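Local atomic coordinates of Alpha/beta hydrolase fold protein (Sphaerobacter thermophilus, PDB entry 3R0V), a protein that probably acts as a hydrolase of the alpha/beta hydrolase fold and holds a D-malate molecule in its pocket in this crystal. Residues A[27-32]-A[98-103]; A[153-158]-A[173-178]. One frame throughout, in Å; residues are numbered along the deposited sequence. Where two conformers were deposited one is given.

Contact 1 of 2, residues A[27-32]-A[98-103]; sequences VLVGGA and AGLSLL. With MLT (D-malate), chain F.
Val29 lays its branched end against the hydroxyl of Ser101. Ser101 OG meets CB and both methyls, and comes closest to CG2, with Val29 CG2 3.4 Å from Ser101 OG. CG1 alone also reaches Leu100, where Val29 CG1 and Leu100 CD2 lie 4.0 Å apart, and these two side chains cross at about a right angle. The valine torsion decides which methyl extends to the leucine: CG1 stands anti to the backbone N (chi1 -178°), while CG2 sits beside that N. No hydrogen bond joins the segments. Ser101 OG is instead bonded to the carbonyl O of Gly97, one helical turn back, so a buried hydroxyl is satisfied inside its own helix and can lie against methyl groups. Strand 25-29 pairs with strand 89-94, and helix 96-106 packs across both, as in the central part of an alpha/beta hydrolase. Past the strand, the chain runs through Gly30 and Gly31 to Ala32. Ala32 N donates to malate O1 at 2.9 Å, nearly straight at 166°. Gly31 CA is 3.8 Å from malate O1, so the backbone passes close to the ligand here. Ala32 N and Ser96 N both donate to the ligand, at positions like those of the oxyanion hole in this family, set beside the probable nucleophile elbow at Ser95.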
# COMPACT_ATOMS: atom_id res chain seq x y z
N VAL A 27 -12.04 1.31 -2.90
CA VAL A 27 -11.24 1.88 -1.83
C VAL A 27 -9.78 1.79 -2.22
O VAL A 27 -9.29 0.73 -2.63
CB VAL A 27 -11.45 1.13 -0.51
CG1 VAL A 27 -10.50 1.67 0.57
CG2 VAL A 27 -12.89 1.27 -0.05
N LEU A 28 -9.08 2.91 -2.13
CA LEU A 28 -7.65 2.95 -2.43
C LEU A 28 -6.89 2.86 -1.11
O LEU A 28 -7.17 3.62 -0.17
CB LEU A 28 -7.28 4.25 -3.15
CG LEU A 28 -8.08 4.59 -4.41
CD1 LEU A 28 -7.52 5.82 -5.12
CD2 LEU A 28 -8.13 3.44 -5.37
N VAL A 29 -5.94 1.93 -1.03
CA VAL A 29 -5.15 1.74 0.18
C VAL A 29 -3.69 2.11 -0.10
O VAL A 29 -3.03 1.47 -0.93
CB VAL A 29 -5.20 0.28 0.68
CG1 VAL A 29 -4.41 0.14 1.98
CG2 VAL A 29 -6.65 -0.19 0.87
N GLY A 30 -3.19 3.13 0.58
CA GLY A 30 -1.84 3.60 0.31
C GLY A 30 -0.77 2.82 1.05
O GLY A 30 -1.04 2.11 2.00
N GLY A 31 0.47 2.96 0.57
CA GLY A 31 1.60 2.27 1.16
C GLY A 31 2.41 3.10 2.14
O GLY A 31 1.91 4.05 2.73
N ALA A 32 3.67 2.72 2.32
CA ALA A 32 4.52 3.41 3.28
C ALA A 32 4.61 4.89 2.93
O ALA A 32 4.73 5.25 1.77
CB ALA A 32 5.90 2.76 3.32
N ALA A 98 -0.73 -2.82 -0.47
CA ALA A 98 -1.14 -4.07 -1.10
C ALA A 98 -0.99 -5.23 -0.13
O ALA A 98 -1.83 -6.13 -0.10
CB ALA A 98 -0.32 -4.33 -2.37
N GLY A 99 0.07 -5.22 0.68
CA GLY A 99 0.23 -6.23 1.71
C GLY A 99 -0.93 -6.17 2.69
O GLY A 99 -1.53 -7.19 3.04
N LEU A 100 -1.27 -4.97 3.13
CA LEU A 100 -2.37 -4.79 4.06
C LEU A 100 -3.68 -5.27 3.45
O LEU A 100 -4.48 -5.93 4.12
CB LEU A 100 -2.47 -3.31 4.47
CG LEU A 100 -3.61 -2.89 5.39
CD1 LEU A 100 -3.55 -3.64 6.70
CD2 LEU A 100 -3.53 -1.38 5.62
N SER A 101 -3.89 -4.94 2.18
CA SER A 101 -5.11 -5.34 1.48
C SER A 101 -5.22 -6.85 1.34
O SER A 101 -6.32 -7.42 1.50
CB SER A 101 -5.21 -4.66 0.11
OG SER A 101 -5.24 -3.25 0.25
N LEU A 102 -4.10 -7.51 1.03
CA LEU A 102 -4.07 -8.97 0.94
C LEU A 102 -4.36 -9.61 2.30
O LEU A 102 -5.13 -10.56 2.39
CB LEU A 102 -2.73 -9.46 0.36
CG LEU A 102 -2.51 -9.15 -1.12
CD1 LEU A 102 -1.03 -9.08 -1.46
CD2 LEU A 102 -3.21 -10.20 -1.98
N LEU A 103 -3.74 -9.09 3.35
CA LEU A 103 -4.04 -9.57 4.70
C LEU A 103 -5.52 -9.39 5.03
O LEU A 103 -6.15 -10.28 5.61
CB LEU A 103 -3.18 -8.85 5.73
CG LEU A 103 -1.67 -9.14 5.66
CD1 LEU A 103 -0.97 -8.19 6.60
CD2 LEU A 103 -1.41 -10.58 6.04
C1 MLT F . 6.20 0.51 0.20
O1 MLT F . 5.02 0.83 0.53
O2 MLT F . 6.60 -0.65 0.26
C2 MLT F . 7.11 1.61 -0.29
O3 MLT F . 6.36 2.77 -0.56
C3 MLT F . 7.87 1.16 -1.53
C4 MLT F . 8.47 2.35 -2.24
O4 MLT F . 8.17 3.52 -1.91
O5 MLT F . 9.29 2.18 -3.17

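Contact 2 of 2, residues A[153-158]-A[173-178]; sequences YFMTEG and PMWPGM. With MLT (D-malate), chain F.
Met155 and Met178 each carry CG beside the backbone N and anti to the carbonyl carbon, with chi1 at -65° and -68°. Both chains are extended beyond CG, and this brings their ends together from two helices. Both residues are selenomethionines, with selenium where the natural methionine has sulfur. They cross at about a right angle, with the methyl of Met155 laid against the selenium of Met178. Met155 CE is 3.4 Å from Met178 SE and 3.6 Å from Met178 CE. Met155 has two deposited conformers, so the close fit holds for the one described and its exact tightness is doubtful. Trp175 turns its six-membered ring to the same side chain. Its CZ3 lies 4.2 Å from Met155 SE. The selenium sits 76° off the ring normal, at the edge of the indole and near its plane, and the two side chains slide past each other in opposite directions. This is a Met-aromatic contact made at the edge. Met169 of helix 163-170 also touches both methionines. The neighbouring Phe154 turns to the ligand instead. Its ring meets D-malate by an edge, with Phe154 CZ 3.4 Å from malate C2 and the carbon near the ring plane. Helix 147-158 closes on a wider pi-type turn, where Tyr153 O accepts from both Glu157 N and Gly158 N. Both helices belong to the helical cap inserted between strands 111-117 and 209-213. The link between them is apolar, dispersion with a Met-aromatic component, while Phe154 offers the ligand an aromatic C-H edge.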
# COMPACT_ATOMS: atom_id res chain seq x y z
N TYR A 153 16.67 5.74 5.08
CA TYR A 153 17.02 4.40 5.53
C TYR A 153 15.98 3.39 5.05
O TYR A 153 16.33 2.34 4.52
CB TYR A 153 17.18 4.37 7.06
CG TYR A 153 17.64 3.05 7.61
CD1 TYR A 153 18.94 2.60 7.41
CD2 TYR A 153 16.78 2.26 8.37
CE1 TYR A 153 19.36 1.38 7.94
CE2 TYR A 153 17.20 1.06 8.91
CZ TYR A 153 18.48 0.62 8.68
OH TYR A 153 18.90 -0.57 9.20
N PHE A 154 14.71 3.72 5.25
CA PHE A 154 13.64 2.86 4.73
C PHE A 154 13.82 2.62 3.22
O PHE A 154 13.77 1.48 2.75
CB PHE A 154 12.27 3.49 4.98
CG PHE A 154 11.18 2.94 4.09
CD1 PHE A 154 10.67 1.67 4.29
CD2 PHE A 154 10.69 3.69 3.04
CE1 PHE A 154 9.68 1.17 3.46
CE2 PHE A 154 9.70 3.19 2.21
CZ PHE A 154 9.21 1.94 2.42
N MSE A 155 14.03 3.68 2.46
CA MSE A 155 14.12 3.52 1.02
C MSE A 155 15.33 2.73 0.56
O MSE A 155 15.21 1.88 -0.31
CB MSE A 155 14.08 4.87 0.33
CG MSE A 155 12.76 5.53 0.56
SE MSE A 155 12.54 7.09 -0.53
CE MSE A 155 10.69 7.46 -0.01
N THR A 156 16.48 3.00 1.15
CA THR A 156 17.71 2.33 0.73
C THR A 156 17.88 0.94 1.31
O THR A 156 18.30 0.02 0.60
CB THR A 156 18.95 3.16 1.10
OG1 THR A 156 18.96 3.42 2.52
CG2 THR A 156 18.97 4.48 0.34
N GLU A 157 17.57 0.78 2.59
CA GLU A 157 17.80 -0.49 3.26
C GLU A 157 16.53 -1.32 3.42
O GLU A 157 16.59 -2.54 3.45
CB GLU A 157 18.48 -0.27 4.62
CG GLU A 157 19.82 0.43 4.52
CD GLU A 157 20.80 -0.32 3.64
OE1 GLU A 157 20.73 -1.57 3.58
OE2 GLU A 157 21.63 0.35 3.00
N GLY A 158 15.39 -0.65 3.52
CA GLY A 158 14.13 -1.36 3.67
C GLY A 158 13.66 -1.93 2.35
O GLY A 158 13.29 -3.11 2.26
N PRO A 173 9.12 17.92 -4.04
CA PRO A 173 8.08 18.44 -3.14
C PRO A 173 7.45 17.38 -2.24
O PRO A 173 6.90 17.73 -1.20
CB PRO A 173 7.03 19.00 -4.12
CG PRO A 173 7.82 19.36 -5.34
CD PRO A 173 8.87 18.29 -5.44
N MSE A 174 7.54 16.10 -2.62
CA MSE A 174 6.99 15.00 -1.83
C MSE A 174 7.67 14.80 -0.47
O MSE A 174 7.08 14.23 0.46
CB MSE A 174 7.12 13.69 -2.62
CG MSE A 174 8.55 13.41 -3.11
SE MSE A 174 8.89 11.58 -3.71
CE MSE A 174 7.05 11.00 -3.91
N TRP A 175 8.92 15.24 -0.36
CA TRP A 175 9.75 14.82 0.77
C TRP A 175 9.25 15.29 2.14
O TRP A 175 9.18 14.49 3.06
CB TRP A 175 11.22 15.20 0.53
CG TRP A 175 12.17 14.54 1.50
CD1 TRP A 175 12.70 15.09 2.63
CD2 TRP A 175 12.71 13.22 1.40
NE1 TRP A 175 13.54 14.20 3.24
CE2 TRP A 175 13.57 13.04 2.51
CE3 TRP A 175 12.57 12.18 0.48
CZ2 TRP A 175 14.28 11.86 2.73
CZ3 TRP A 175 13.28 10.99 0.70
CH2 TRP A 175 14.13 10.85 1.81
N PRO A 176 8.90 16.59 2.29
CA PRO A 176 8.42 16.99 3.62
C PRO A 176 7.19 16.20 4.10
O PRO A 176 7.10 15.89 5.29
CB PRO A 176 8.06 18.47 3.43
CG PRO A 176 8.93 18.92 2.30
CD PRO A 176 9.04 17.73 1.38
N GLY A 177 6.28 15.86 3.18
CA GLY A 177 5.12 15.06 3.54
C GLY A 177 5.51 13.69 4.05
O GLY A 177 4.88 13.15 4.96
N MSE A 178 6.55 13.11 3.45
CA MSE A 178 7.03 11.81 3.88
C MSE A 178 7.67 11.90 5.26
O MSE A 178 7.41 11.07 6.14
CB MSE A 178 8.04 11.26 2.88
CG MSE A 178 7.43 10.91 1.54
SE MSE A 178 8.81 10.32 0.29
CE MSE A 178 7.68 9.27 -0.88
C1 MLT F . 6.20 0.51 0.20
O1 MLT F . 5.02 0.83 0.53
O2 MLT F . 6.60 -0.65 0.26
C2 MLT F . 7.11 1.61 -0.29
O3 MLT F . 6.36 2.77 -0.56
C3 MLT F . 7.87 1.16 -1.53
C4 MLT F . 8.47 2.35 -2.24
O4 MLT F . 8.17 3.52 -1.91
O5 MLT F . 9.29 2.18 -3.17

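Overall arrangement
Contact 1 belongs to the central sheet and its helix, and contact 2 to the helical cap. Their centres are about 18 Å apart, yet they touch at the ligand, where Ala32 CB is 3.5 Å from Phe154 CZ. D-malate lies between the two regions. Residues 27-32 supply a backbone donor to its pocket, and residues 153-158 supply an aromatic edge and Met155, which packs on Met178 and Trp175. Ser95, Ser96 and Pro120 also line this pocket. The Met155 side chain is about 7 Å from that of Ala32 and about 11 Å from that of Ser96. Polar grip from the core and apolar cover from the cap are consistent with an active-site pocket at the core-cap junction.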